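Local coordinates for protein adenylyltransferase MntA (PDB 7AE2) that neutralises the toxin HepT of a type VII toxin-antitoxin system by successively attaching two AMP groups from ATP to one of its tyrosines, at residues Glu13-Leu18 with Glu76-Asn81; Val49-Glu54 with Ile87-His92; Phe100-Gly105 with Lys118-Val123. All blocks are in the same frame, centred on the assembly; numbering follows the deposited sequence.

How the contacts relate
All three contacts belong to one nucleotidyltransferase core built round the mixed sheet 85-89, 45-51, 25-31, 106-110. Segments come in the order 13-18, 49-54, 76-81, 87-92, so contacts 1 and 2 interleave; contact 3 follows both. Contact 2 joins two neighbouring parallel strands. Contacts 1 and 3 pair helices on opposite faces of the sheet, meeting Leu28 and Met27 with Val29 of strand 25-31. They thus enclose the sheet whose strands 45-51 and 85-89 carry the probable magnesium ligands Asp46 and Asp86. Centres lie about 18 Å (1 and 2), about 23 Å (1 and 3) and about 14 Å (2 and 3) apart. Contacts 2 and 3 touch where Leu90 CD1 meets Phe119 CZ at 3.7 Å.

Contact 1: residues Glu13-Leu18 with Glu76-Asn81; sequences ELSLRL and EIFKIN
Ile77 reaches across to the 13-18 segment with two branches that do different jobs. Its CG2, anti to the backbone N while CG1 lies beside it (chi1 -68°), sits 3.5 Å from Leu14 O and also meets Leu14 CB. Its CD1, on the other branch, reaches Leu18 CD2 at 3.6 Å, the two side chains crossing obliquely. Leu14 answers with CD1, which rests 3.5 Å from the carbonyl oxygen Ile77 O, so each residue lays a methyl against the other's backbone. This is helix-end packing on one face of the nucleotidyltransferase sheet: the C-terminal part of helix 8-14 and the residues after it meet the C-terminal end of helix 70-78, with Ser15, Leu18 and Phe78 resting on Leu28 of strand 25-31. Two groups meet the Phe78 ring at its edge: Leu14 CB lies in the ring plane, 4.0 Å from Phe78 CD1, and Ser15 OG near that plane, 3.4 Å from Phe78 CZ; this hydroxyl is hydrogen-bonded to Leu11 O. No hydrogen bond links the segments. Just past Phe78, Lys79 adopts positive phi, and its NZ folds back to bond Glu76 O at 2.7 Å, nearly in line with the C=O.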
ATOM      1  N   GLU B  13      -6.244 -29.100  -7.615  1.00 59.59           N
ATOM      2  CA  GLU B  13      -5.742 -30.271  -6.902  1.00 60.82           C
ATOM      3  C   GLU B  13      -5.131 -29.882  -5.562  1.00 59.62           C
ATOM      4  O   GLU B  13      -5.363 -30.553  -4.549  1.00 59.96           O
ATOM      5  CB  GLU B  13      -4.725 -31.017  -7.764  1.00 63.22           C
ATOM      6  CG  GLU B  13      -4.027 -32.175  -7.059  1.00 64.92           C
ATOM      7  CD  GLU B  13      -4.959 -33.334  -6.742  1.00 66.17           C
ATOM      8  OE1 GLU B  13      -6.097 -33.356  -7.258  1.00 66.10           O
ATOM      9  OE2 GLU B  13      -4.547 -34.230  -5.975  1.00 79.69           O
ATOM     10  N   LEU B  14      -4.353 -28.798  -5.533  1.00 58.59           N
ATOM     11  CA  LEU B  14      -3.762 -28.339  -4.283  1.00 57.72           C
ATOM     12  C   LEU B  14      -4.806 -27.814  -3.306  1.00 56.01           C
ATOM     13  O   LEU B  14      -4.530 -27.750  -2.103  1.00 55.80           O
ATOM     14  CB  LEU B  14      -2.717 -27.256  -4.565  1.00 57.46           C
ATOM     15  CG  LEU B  14      -1.458 -27.696  -5.318  1.00 59.64           C
ATOM     16  CD1 LEU B  14      -0.599 -26.494  -5.680  1.00 59.64           C
ATOM     17  CD2 LEU B  14      -0.660 -28.700  -4.501  1.00 61.23           C
ATOM     18  N   SER B  15      -5.996 -27.448  -3.790  1.00 55.15           N
ATOM     19  CA  SER B  15      -7.029 -26.915  -2.908  1.00 53.89           C
ATOM     20  C   SER B  15      -7.642 -27.979  -2.006  1.00 59.58           C
ATOM     21  O   SER B  15      -8.315 -27.629  -1.030  1.00 56.99           O
ATOM     22  CB  SER B  15      -8.124 -26.236  -3.733  1.00 53.20           C
ATOM     23  OG  SER B  15      -7.623 -25.089  -4.398  1.00 60.03           O
ATOM     24  N   LEU B  16      -7.429 -29.265  -2.302  1.00 63.49           N
ATOM     25  CA  LEU B  16      -7.949 -30.313  -1.427  1.00 72.98           C
ATOM     26  C   LEU B  16      -7.268 -30.294  -0.065  1.00 78.58           C
ATOM     27  O   LEU B  16      -7.847 -30.760   0.924  1.00 81.04           O
ATOM     28  CB  LEU B  16      -7.784 -31.681  -2.088  1.00 74.49           C
ATOM     29  CG  LEU B  16      -8.524 -31.857  -3.413  1.00 71.94           C
ATOM     30  CD1 LEU B  16      -8.425 -33.296  -3.894  1.00 71.86           C
ATOM     31  CD2 LEU B  16      -9.976 -31.426  -3.272  1.00 71.45           C
ATOM     32  N   ARG B  17      -6.049 -29.758   0.007  1.00 82.74           N
ATOM     33  CA  ARG B  17      -5.356 -29.604   1.279  1.00 86.87           C
ATOM     34  C   ARG B  17      -5.962 -28.513   2.152  1.00 87.23           C
ATOM     35  O   ARG B  17      -5.585 -28.401   3.323  1.00 91.85           O
ATOM     36  CB  ARG B  17      -3.877 -29.298   1.035  1.00 90.41           C
ATOM     37  CG  ARG B  17      -3.105 -30.407   0.329  1.00 95.46           C
ATOM     38  CD  ARG B  17      -1.832 -29.869  -0.317  1.00 98.01           C
ATOM     39  NE  ARG B  17      -0.816 -30.906  -0.485  1.00102.77           N
ATOM     40  CZ  ARG B  17      -0.742 -31.728  -1.529  1.00106.06           C
ATOM     41  NH1 ARG B  17       0.220 -32.639  -1.589  1.00107.62           N
ATOM     42  NH2 ARG B  17      -1.630 -31.642  -2.511  1.00107.81           N
ATOM     43  N   LEU B  18      -6.887 -27.710   1.616  1.00 82.66           N
ATOM     44  CA  LEU B  18      -7.439 -26.599   2.384  1.00 77.44           C
ATOM     45  C   LEU B  18      -8.454 -27.064   3.420  1.00 77.53           C
ATOM     46  O   LEU B  18      -8.675 -26.369   4.419  1.00 75.34           O
ATOM     47  CB  LEU B  18      -8.085 -25.579   1.446  1.00 68.17           C
ATOM     48  CG  LEU B  18      -7.139 -24.736   0.593  1.00 63.61           C
ATOM     49  CD1 LEU B  18      -7.935 -23.891  -0.384  1.00 59.11           C
ATOM     50  CD2 LEU B  18      -6.279 -23.860   1.484  1.00 62.61           C
ATOM     51  N   GLU B  76       1.473 -20.583   0.842  1.00 58.77           N
ATOM     52  CA  GLU B  76       2.333 -21.734   1.095  1.00 61.14           C
ATOM     53  C   GLU B  76       1.827 -22.982   0.386  1.00 61.93           C
ATOM     54  O   GLU B  76       2.620 -23.872   0.060  1.00 66.52           O
ATOM     55  CB  GLU B  76       2.445 -21.985   2.600  1.00 59.15           C
ATOM     56  N   ILE B  77       0.521 -23.066   0.136  1.00 59.06           N
ATOM     57  CA  ILE B  77      -0.046 -24.245  -0.510  1.00 59.40           C
ATOM     58  C   ILE B  77       0.055 -24.132  -2.027  1.00 61.81           C
ATOM     59  O   ILE B  77       0.457 -25.083  -2.708  1.00 62.15           O
ATOM     60  CB  ILE B  77      -1.500 -24.454  -0.047  1.00 58.12           C
ATOM     61  CG1 ILE B  77      -1.529 -24.848   1.433  1.00 61.69           C
ATOM     62  CG2 ILE B  77      -2.198 -25.505  -0.902  1.00 57.48           C
ATOM     63  CD1 ILE B  77      -2.920 -25.034   1.992  1.00 64.35           C
ATOM     64  N   PHE B  78      -0.298 -22.971  -2.579  1.00 55.71           N
ATOM     65  CA  PHE B  78      -0.217 -22.757  -4.019  1.00 56.37           C
ATOM     66  C   PHE B  78       1.182 -22.383  -4.491  1.00 58.46           C
ATOM     67  O   PHE B  78       1.406 -22.319  -5.706  1.00 59.70           O
ATOM     68  CB  PHE B  78      -1.202 -21.665  -4.448  1.00 54.95           C
ATOM     69  CG  PHE B  78      -2.643 -22.013  -4.203  1.00 53.38           C
ATOM     70  CD1 PHE B  78      -3.055 -23.336  -4.157  1.00 53.64           C
ATOM     71  CD2 PHE B  78      -3.588 -21.016  -4.020  1.00 52.05           C
ATOM     72  CE1 PHE B  78      -4.381 -23.657  -3.933  1.00 52.66           C
ATOM     73  CE2 PHE B  78      -4.915 -21.332  -3.795  1.00 51.04           C
ATOM     74  CZ  PHE B  78      -5.311 -22.654  -3.752  1.00 55.83           C
ATOM     75  N   LYS B  79       2.117 -22.141  -3.569  1.00 59.28           N
ATOM     76  CA  LYS B  79       3.471 -21.691  -3.904  1.00 65.61           C
ATOM     77  C   LYS B  79       3.434 -20.397  -4.718  1.00 61.89           C
ATOM     78  O   LYS B  79       4.090 -20.265  -5.753  1.00 64.00           O
ATOM     79  CB  LYS B  79       4.255 -22.784  -4.639  1.00 69.00           C
ATOM     80  CG  LYS B  79       5.088 -23.686  -3.733  1.00 73.86           C
ATOM     81  CD  LYS B  79       4.226 -24.440  -2.730  1.00 73.70           C
ATOM     82  CE  LYS B  79       5.080 -25.234  -1.753  1.00 76.88           C
ATOM     83  NZ  LYS B  79       4.257 -25.934  -0.727  1.00 75.92           N
ATOM     84  N   ILE B  80       2.648 -19.433  -4.239  1.00 60.05           N
ATOM     85  CA  ILE B  80       2.527 -18.130  -4.878  1.00 60.41           C
ATOM     86  C   ILE B  80       2.786 -17.046  -3.841  1.00 64.58           C
ATOM     87  O   ILE B  80       2.660 -17.263  -2.633  1.00 63.26           O
ATOM     88  CB  ILE B  80       1.148 -17.923  -5.538  1.00 58.70           C
ATOM     89  CG1 ILE B  80       0.042 -17.965  -4.484  1.00 57.60           C
ATOM     90  CG2 ILE B  80       0.902 -18.974  -6.602  1.00 59.22           C
ATOM     91  CD1 ILE B  80      -1.345 -17.825  -5.062  1.00 60.54           C
ATOM     92  N   ASN B  81       3.151 -15.864  -4.334  1.00 61.80           N
ATOM     93  CA  ASN B  81       3.450 -14.725  -3.473  1.00 64.35           C
ATOM     94  C   ASN B  81       2.185 -14.289  -2.743  1.00 59.81           C
ATOM     95  O   ASN B  81       1.267 -13.731  -3.353  1.00 58.99           O
ATOM     96  CB  ASN B  81       4.026 -13.578  -4.300  1.00 64.84           C
ATOM     97  CG  ASN B  81       4.221 -12.312  -3.487  1.00 73.45           C
ATOM     98  OD1 ASN B  81       4.469 -12.367  -2.282  1.00 65.34           O
ATOM     99  ND2 ASN B  81       4.102 -11.163  -4.143  1.00 74.53           N
TER

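Contact 2: residues Val49-Glu54 with Ile87-His92; sequences VLYDEE and IVELNH
Tyr51 meets two residues of the 87-92 segment in turn, Asn91 near its root and Glu89 at its tip. CB lies 3.6 Å from Asn91 OD1, and CG and CD2 pass close to the same oxygen, the amide plane standing only 22° from the ring plane. Farther out CE2 touches Glu89 CG at 3.6 Å, and CZ comes near the carboxylate. At the end OH donates to Glu89 OE2 at 2.8 Å, reaching that oxygen on its anti side and somewhat out of the carboxylate plane. The bend at chi2 (87°) turns Glu89 CD toward the hydroxyl. Round the ring, Tyr56 stacks on Tyr51 and Tyr24 meets it edge-to-face.

The backbones are joined by Val49 N to Val88 O at 3.0 Å and Leu90 N to Val49 O at 2.9 Å. After the Leu90 bond, the Asn91 side chain supplies the next pair of bonds to the backbone of strand 45-51: Tyr51 N gives a nearly straight bond (177°) to a lone pair of OD1, 2.8 Å away, while ND2 returns one to Tyr51 O at 3.0 Å. These two bonds fix the rotation of the amide. The parallel pair 45-51 and 85-89 is part of the polymerase-beta-type nucleotidyltransferase sheet, whose probable magnesium ligands Asp44, Asp46 and Asp86 lie near the opposite, starting ends of the two strands.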
ATOM      1  N   VAL B  49     -13.824 -16.299  -1.056  1.00 50.31           N
ATOM      2  CA  VAL B  49     -13.974 -17.372  -0.084  1.00 55.67           C
ATOM      3  C   VAL B  49     -15.374 -17.322   0.509  1.00 57.77           C
ATOM      4  O   VAL B  49     -15.968 -16.252   0.673  1.00 57.33           O
ATOM      5  CB  VAL B  49     -12.909 -17.288   1.031  1.00 57.67           C
ATOM      6  CG1 VAL B  49     -11.533 -17.608   0.474  1.00 57.32           C
ATOM      7  CG2 VAL B  49     -12.920 -15.909   1.668  1.00 57.02           C
ATOM      8  N   LEU B  50     -15.897 -18.501   0.832  1.00 60.74           N
ATOM      9  CA  LEU B  50     -17.198 -18.647   1.478  1.00 64.25           C
ATOM     10  C   LEU B  50     -17.003 -19.509   2.717  1.00 65.95           C
ATOM     11  O   LEU B  50     -16.681 -20.696   2.604  1.00 67.43           O
ATOM     12  CB  LEU B  50     -18.223 -19.267   0.528  1.00 66.45           C
ATOM     13  CG  LEU B  50     -19.633 -19.463   1.086  1.00 70.18           C
ATOM     14  CD1 LEU B  50     -20.214 -18.135   1.545  1.00 69.83           C
ATOM     15  CD2 LEU B  50     -20.536 -20.119   0.049  1.00 70.76           C
ATOM     16  N   TYR B  51     -17.189 -18.915   3.890  1.00 67.45           N
ATOM     17  CA  TYR B  51     -16.969 -19.611   5.149  1.00 70.54           C
ATOM     18  C   TYR B  51     -18.234 -20.323   5.605  1.00 76.73           C
ATOM     19  O   TYR B  51     -19.354 -19.883   5.329  1.00 80.24           O
ATOM     20  CB  TYR B  51     -16.529 -18.642   6.248  1.00 71.75           C
ATOM     21  CG  TYR B  51     -15.340 -17.776   5.907  1.00 72.64           C
ATOM     22  CD1 TYR B  51     -14.323 -18.245   5.089  1.00 71.09           C
ATOM     23  CD2 TYR B  51     -15.236 -16.486   6.410  1.00 74.01           C
ATOM     24  CE1 TYR B  51     -13.236 -17.452   4.780  1.00 69.26           C
ATOM     25  CE2 TYR B  51     -14.154 -15.685   6.108  1.00 73.32           C
ATOM     26  CZ  TYR B  51     -13.157 -16.172   5.292  1.00 71.28           C
ATOM     27  OH  TYR B  51     -12.080 -15.372   4.991  1.00 71.74           O
ATOM     28  N   ASP B  52     -18.044 -21.431   6.314  1.00 79.26           N
ATOM     29  CA  ASP B  52     -19.116 -21.990   7.125  1.00 85.29           C
ATOM     30  C   ASP B  52     -19.311 -21.090   8.340  1.00 89.36           C
ATOM     31  O   ASP B  52     -18.385 -20.906   9.136  1.00 86.88           O
ATOM     32  CB  ASP B  52     -18.782 -23.420   7.543  1.00 84.45           C
ATOM     33  CG  ASP B  52     -19.927 -24.105   8.278  1.00 86.91           C
ATOM     34  OD1 ASP B  52     -20.333 -23.619   9.355  1.00 87.90           O
ATOM     35  OD2 ASP B  52     -20.423 -25.134   7.772  1.00 87.90           O
ATOM     36  N   GLU B  53     -20.514 -20.522   8.473  1.00 96.61           N
ATOM     37  CA  GLU B  53     -20.749 -19.502   9.492  1.00103.20           C
ATOM     38  C   GLU B  53     -20.518 -20.035  10.900  1.00110.43           C
ATOM     39  O   GLU B  53     -20.164 -19.269  11.802  1.00111.04           O
ATOM     40  CB  GLU B  53     -22.167 -18.947   9.359  1.00104.87           C
ATOM     41  N   GLU B  54     -20.694 -21.340  11.104  1.00115.72           N
ATOM     42  CA  GLU B  54     -20.526 -21.922  12.431  1.00122.05           C
ATOM     43  C   GLU B  54     -19.053 -22.084  12.789  1.00121.27           C
ATOM     44  O   GLU B  54     -18.610 -21.650  13.859  1.00125.11           O
ATOM     45  CB  GLU B  54     -21.247 -23.269  12.508  1.00128.06           C
ATOM     46  N   ILE B  87      -8.283 -11.102  -1.072  1.00 54.80           N
ATOM     47  CA  ILE B  87      -9.345 -12.006  -0.644  1.00 56.59           C
ATOM     48  C   ILE B  87     -10.652 -11.230  -0.555  1.00 58.29           C
ATOM     49  O   ILE B  87     -10.681 -10.092  -0.073  1.00 57.28           O
ATOM     50  CB  ILE B  87      -9.003 -12.668   0.706  1.00 57.42           C
ATOM     51  CG1 ILE B  87      -7.733 -13.511   0.579  1.00 55.40           C
ATOM     52  CG2 ILE B  87     -10.158 -13.526   1.198  1.00 57.70           C
ATOM     53  CD1 ILE B  87      -7.861 -14.668  -0.391  1.00 50.59           C
ATOM     54  N   VAL B  88     -11.734 -11.848  -1.028  1.00 57.09           N
ATOM     55  CA  VAL B  88     -13.074 -11.279  -0.955  1.00 60.13           C
ATOM     56  C   VAL B  88     -13.951 -12.237  -0.160  1.00 61.36           C
ATOM     57  O   VAL B  88     -14.098 -13.408  -0.535  1.00 59.15           O
ATOM     58  CB  VAL B  88     -13.668 -11.026  -2.350  1.00 62.63           C
ATOM     59  CG1 VAL B  88     -15.142 -10.670  -2.238  1.00 67.18           C
ATOM     60  CG2 VAL B  88     -12.903  -9.918  -3.057  1.00 62.69           C
ATOM     61  N   GLU B  89     -14.527 -11.744   0.934  1.00 64.14           N
ATOM     62  CA  GLU B  89     -15.436 -12.542   1.751  1.00 68.41           C
ATOM     63  C   GLU B  89     -16.814 -12.542   1.102  1.00 65.69           C
ATOM     64  O   GLU B  89     -17.500 -11.515   1.085  1.00 67.58           O
ATOM     65  CB  GLU B  89     -15.509 -11.997   3.175  1.00 78.57           C
ATOM     66  CG  GLU B  89     -14.550 -12.657   4.153  1.00 86.05           C
ATOM     67  CD  GLU B  89     -13.184 -12.003   4.166  1.00 91.47           C
ATOM     68  OE1 GLU B  89     -13.029 -10.930   3.545  1.00 93.64           O
ATOM     69  OE2 GLU B  89     -12.266 -12.560   4.806  1.00 93.79           O
ATOM     70  N   LEU B  90     -17.224 -13.694   0.565  1.00 62.67           N
ATOM     71  CA  LEU B  90     -18.554 -13.804  -0.018  1.00 66.23           C
ATOM     72  C   LEU B  90     -19.649 -13.804   1.041  1.00 69.49           C
ATOM     73  O   LEU B  90     -20.822 -13.615   0.702  1.00 65.12           O
ATOM     74  CB  LEU B  90     -18.654 -15.069  -0.871  1.00 62.55           C
ATOM     75  CG  LEU B  90     -17.815 -15.087  -2.149  1.00 61.05           C
ATOM     76  CD1 LEU B  90     -17.966 -16.418  -2.863  1.00 53.06           C
ATOM     77  CD2 LEU B  90     -18.211 -13.938  -3.065  1.00 53.98           C
ATOM     78  N   ASN B  91     -19.293 -14.011   2.310  1.00 76.55           N
ATOM     79  CA  ASN B  91     -20.294 -14.004   3.371  1.00 83.66           C
ATOM     80  C   ASN B  91     -20.819 -12.598   3.632  1.00 87.23           C
ATOM     81  O   ASN B  91     -22.019 -12.410   3.863  1.00 90.24           O
ATOM     82  CB  ASN B  91     -19.705 -14.604   4.648  1.00 85.22           C
ATOM     83  CG  ASN B  91     -19.232 -16.032   4.458  1.00 84.96           C
ATOM     84  OD1 ASN B  91     -18.120 -16.274   3.985  1.00 83.61           O
ATOM     85  ND2 ASN B  91     -20.074 -16.989   4.833  1.00 85.21           N
ATOM     86  N   HIS B  92     -19.935 -11.595   3.600  1.00 89.99           N
ATOM     87  CA  HIS B  92     -20.303 -10.204   3.883  1.00 94.66           C
ATOM     88  C   HIS B  92     -19.673  -9.311   2.814  1.00 94.83           C
ATOM     89  O   HIS B  92     -18.650  -8.662   3.047  1.00 94.67           O
ATOM     90  CB  HIS B  92     -19.869  -9.803   5.293  1.00 97.52           C
TER

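Contact 3: residues Phe100-Gly105 with Lys118-Val123; sequences FVARDG and KFQQRV
Ala102 CB is the apolar centre, pointing at a pair of neighbouring side chains of helix 115-123, 3.6 Å from both Phe119 CE2 and Val123 CG2. The two partners also pack on each other, with Val123 CG2 lying over one face of the Phe119 ring, toward its rim. Phe119 CG stands anti to the backbone N (chi1 167°), and the ring extends toward helix 95-104. Its CE2 further meets Val101 CG1 at 4.1 Å, the two side chains crossing at about a right angle. Leu90 touches both Val101 and Phe119, and Met27 beside Phe119, with Val29 and Phe31 against Val101, continues the apolar packing to strand 25-31. The short helical axes cross at 129° and come within 9.1 Å, with Ala102 CA 5.1 Å from Gln120 CA.

Moving outward, Gln120 lays CG beside Ala102 CB at 3.7 Å. Beyond CG its chain runs extended, and NE2 donates to Ala102 O at 2.6 Å, with the oxygen in the plane of the Gln120 amide. On the far side of helix 95-104, Arg103 pairs with Asp104 and with an acidic side chain of another chain. One short polar bond thus edges an otherwise apolar contact; its acceptor lies in the last turn of a helix, where the carbonyls probably carry extra partial negative charge, which would strengthen the amide's hold.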
ATOM      1  N   PHE B 100     -20.404 -10.649 -10.068  1.00 44.43           N
ATOM      2  CA  PHE B 100     -19.303 -10.852 -11.003  1.00 49.07           C
ATOM      3  C   PHE B 100     -18.432 -12.037 -10.605  1.00 49.33           C
ATOM      4  O   PHE B 100     -17.814 -12.666 -11.471  1.00 50.37           O
ATOM      5  CB  PHE B 100     -18.466  -9.578 -11.114  1.00 50.86           C
ATOM      6  CG  PHE B 100     -19.193  -8.437 -11.769  1.00 53.75           C
ATOM      7  CD1 PHE B 100     -19.321  -8.380 -13.148  1.00 57.71           C
ATOM      8  CD2 PHE B 100     -19.752  -7.422 -11.008  1.00 54.48           C
ATOM      9  CE1 PHE B 100     -19.993  -7.334 -13.755  1.00 60.18           C
ATOM     10  CE2 PHE B 100     -20.425  -6.373 -11.610  1.00 57.03           C
ATOM     11  CZ  PHE B 100     -20.545  -6.330 -12.985  1.00 58.48           C
ATOM     12  N   VAL B 101     -18.369 -12.359  -9.311  1.00 47.50           N
ATOM     13  CA  VAL B 101     -17.660 -13.564  -8.893  1.00 48.78           C
ATOM     14  C   VAL B 101     -18.386 -14.806  -9.397  1.00 49.58           C
ATOM     15  O   VAL B 101     -17.758 -15.770  -9.850  1.00 52.19           O
ATOM     16  CB  VAL B 101     -17.485 -13.579  -7.362  1.00 50.79           C
ATOM     17  CG1 VAL B 101     -17.003 -14.942  -6.890  1.00 53.15           C
ATOM     18  CG2 VAL B 101     -16.504 -12.496  -6.936  1.00 52.97           C
ATOM     19  N   ALA B 102     -19.721 -14.798  -9.347  1.00 48.48           N
ATOM     20  CA  ALA B 102     -20.489 -15.928  -9.859  1.00 48.98           C
ATOM     21  C   ALA B 102     -20.461 -15.988 -11.381  1.00 52.28           C
ATOM     22  O   ALA B 102     -20.519 -17.079 -11.958  1.00 52.91           O
ATOM     23  CB  ALA B 102     -21.929 -15.855  -9.358  1.00 51.78           C
ATOM     24  N   ARG B 103     -20.362 -14.833 -12.043  1.00 53.40           N
ATOM     25  CA  ARG B 103     -20.417 -14.788 -13.500  1.00 56.51           C
ATOM     26  C   ARG B 103     -19.089 -15.191 -14.130  1.00 56.14           C
ATOM     27  O   ARG B 103     -19.058 -15.993 -15.071  1.00 57.27           O
ATOM     28  CB  ARG B 103     -20.819 -13.389 -13.969  1.00 59.72           C
ATOM     29  CG  ARG B 103     -21.269 -13.331 -15.420  1.00 61.43           C
ATOM     30  CD  ARG B 103     -21.380 -11.899 -15.917  1.00 62.66           C
ATOM     31  NE  ARG B 103     -20.072 -11.264 -16.037  1.00 63.30           N
ATOM     32  CZ  ARG B 103     -19.878 -10.040 -16.518  1.00 64.52           C
ATOM     33  NH1 ARG B 103     -20.910  -9.315 -16.925  1.00 64.13           N
ATOM     34  NH2 ARG B 103     -18.652  -9.542 -16.593  1.00 64.75           N
ATOM     35  N   ASP B 104     -17.981 -14.640 -13.635  1.00 58.61           N
ATOM     36  CA  ASP B 104     -16.676 -14.841 -14.249  1.00 64.48           C
ATOM     37  C   ASP B 104     -15.737 -15.703 -13.417  1.00 67.41           C
ATOM     38  O   ASP B 104     -14.627 -16.000 -13.872  1.00 69.30           O
ATOM     39  CB  ASP B 104     -16.006 -13.486 -14.526  1.00 68.92           C
ATOM     40  CG  ASP B 104     -16.788 -12.630 -15.511  1.00 74.82           C
ATOM     41  OD1 ASP B 104     -17.461 -13.194 -16.401  1.00 78.26           O
ATOM     42  OD2 ASP B 104     -16.722 -11.387 -15.398  1.00 75.18           O
ATOM     43  N   GLY B 105     -16.141 -16.113 -12.219  1.00 65.93           N
ATOM     44  CA  GLY B 105     -15.241 -16.851 -11.354  1.00 62.47           C
ATOM     45  C   GLY B 105     -15.086 -18.304 -11.764  1.00 63.76           C
ATOM     46  O   GLY B 105     -15.983 -18.922 -12.336  1.00 65.94           O
ATOM     47  N   LYS B 118     -25.271 -23.550  -6.371  1.00 68.24           N
ATOM     48  CA  LYS B 118     -26.176 -22.916  -5.418  1.00 69.42           C
ATOM     49  C   LYS B 118     -25.777 -21.472  -5.151  1.00 65.15           C
ATOM     50  O   LYS B 118     -26.635 -20.635  -4.850  1.00 64.94           O
ATOM     51  CB  LYS B 118     -26.209 -23.710  -4.111  1.00 74.89           C
ATOM     52  N   PHE B 119     -24.484 -21.161  -5.260  1.00 61.42           N
ATOM     53  CA  PHE B 119     -24.037 -19.783  -5.091  1.00 58.09           C
ATOM     54  C   PHE B 119     -24.446 -18.924  -6.282  1.00 55.18           C
ATOM     55  O   PHE B 119     -24.937 -17.803  -6.112  1.00 60.50           O
ATOM     56  CB  PHE B 119     -22.522 -19.750  -4.887  1.00 57.47           C
ATOM     57  CG  PHE B 119     -21.922 -18.378  -4.999  1.00 55.97           C
ATOM     58  CD1 PHE B 119     -22.145 -17.425  -4.020  1.00 54.40           C
ATOM     59  CD2 PHE B 119     -21.124 -18.045  -6.081  1.00 50.79           C
ATOM     60  CE1 PHE B 119     -21.590 -16.164  -4.121  1.00 50.83           C
ATOM     61  CE2 PHE B 119     -20.566 -16.787  -6.188  1.00 53.76           C
ATOM     62  CZ  PHE B 119     -20.799 -15.844  -5.208  1.00 51.97           C
ATOM     63  N   GLN B 120     -24.261 -19.441  -7.500  1.00 55.87           N
ATOM     64  CA  GLN B 120     -24.618 -18.677  -8.693  1.00 55.68           C
ATOM     65  C   GLN B 120     -26.117 -18.409  -8.751  1.00 60.12           C
ATOM     66  O   GLN B 120     -26.541 -17.291  -9.066  1.00 60.96           O
ATOM     67  CB  GLN B 120     -24.155 -19.414  -9.948  1.00 58.55           C
ATOM     68  CG  GLN B 120     -22.648 -19.419 -10.143  1.00 60.75           C
ATOM     69  CD  GLN B 120     -22.228 -20.166 -11.391  1.00 65.74           C
ATOM     70  OE1 GLN B 120     -22.668 -21.290 -11.633  1.00 68.19           O
ATOM     71  NE2 GLN B 120     -21.376 -19.541 -12.196  1.00 66.34           N
ATOM     72  N   GLN B 121     -26.934 -19.418  -8.443  1.00 59.24           N
ATOM     73  CA  GLN B 121     -28.382 -19.233  -8.465  1.00 65.84           C
ATOM     74  C   GLN B 121     -28.837 -18.222  -7.421  1.00 63.39           C
ATOM     75  O   GLN B 121     -29.905 -17.617  -7.566  1.00 70.78           O
ATOM     76  CB  GLN B 121     -29.090 -20.570  -8.238  1.00 70.55           C
ATOM     77  CG  GLN B 121     -28.756 -21.640  -9.260  1.00 80.26           C
ATOM     78  CD  GLN B 121     -29.152 -21.244 -10.666  1.00 91.38           C
ATOM     79  OE1 GLN B 121     -30.320 -20.967 -10.941  1.00 96.91           O
ATOM     80  NE2 GLN B 121     -28.176 -21.208 -11.566  1.00 93.73           N
ATOM     81  N   ARG B 122     -28.043 -18.024  -6.371  1.00 63.49           N
ATOM     82  CA  ARG B 122     -28.434 -17.172  -5.257  1.00 66.96           C
ATOM     83  C   ARG B 122     -28.034 -15.714  -5.447  1.00 63.72           C
ATOM     84  O   ARG B 122     -28.730 -14.822  -4.945  1.00 65.14           O
ATOM     85  CB  ARG B 122     -27.823 -17.711  -3.958  1.00 75.27           C
ATOM     86  CG  ARG B 122     -28.248 -16.974  -2.699  1.00 80.92           C
ATOM     87  CD  ARG B 122     -27.801 -17.705  -1.438  1.00 86.61           C
ATOM     88  NE  ARG B 122     -26.352 -17.870  -1.364  1.00 89.59           N
ATOM     89  CZ  ARG B 122     -25.715 -19.013  -1.605  1.00 91.46           C
ATOM     90  NH1 ARG B 122     -26.399 -20.100  -1.934  1.00 90.97           N
ATOM     91  NH2 ARG B 122     -24.393 -19.070  -1.514  1.00 91.90           N
ATOM     92  N   VAL B 123     -26.945 -15.439  -6.163  1.00 61.46           N
ATOM     93  CA  VAL B 123     -26.383 -14.093  -6.219  1.00 59.26           C
ATOM     94  C   VAL B 123     -26.386 -13.488  -7.616  1.00 57.75           C
ATOM     95  O   VAL B 123     -26.093 -12.290  -7.747  1.00 50.08           O
ATOM     96  CB  VAL B 123     -24.952 -14.056  -5.639  1.00 55.02           C
ATOM     97  CG1 VAL B 123     -24.911 -14.722  -4.269  1.00 50.83           C
ATOM     98  CG2 VAL B 123     -23.975 -14.713  -6.595  1.00 51.73           C
TER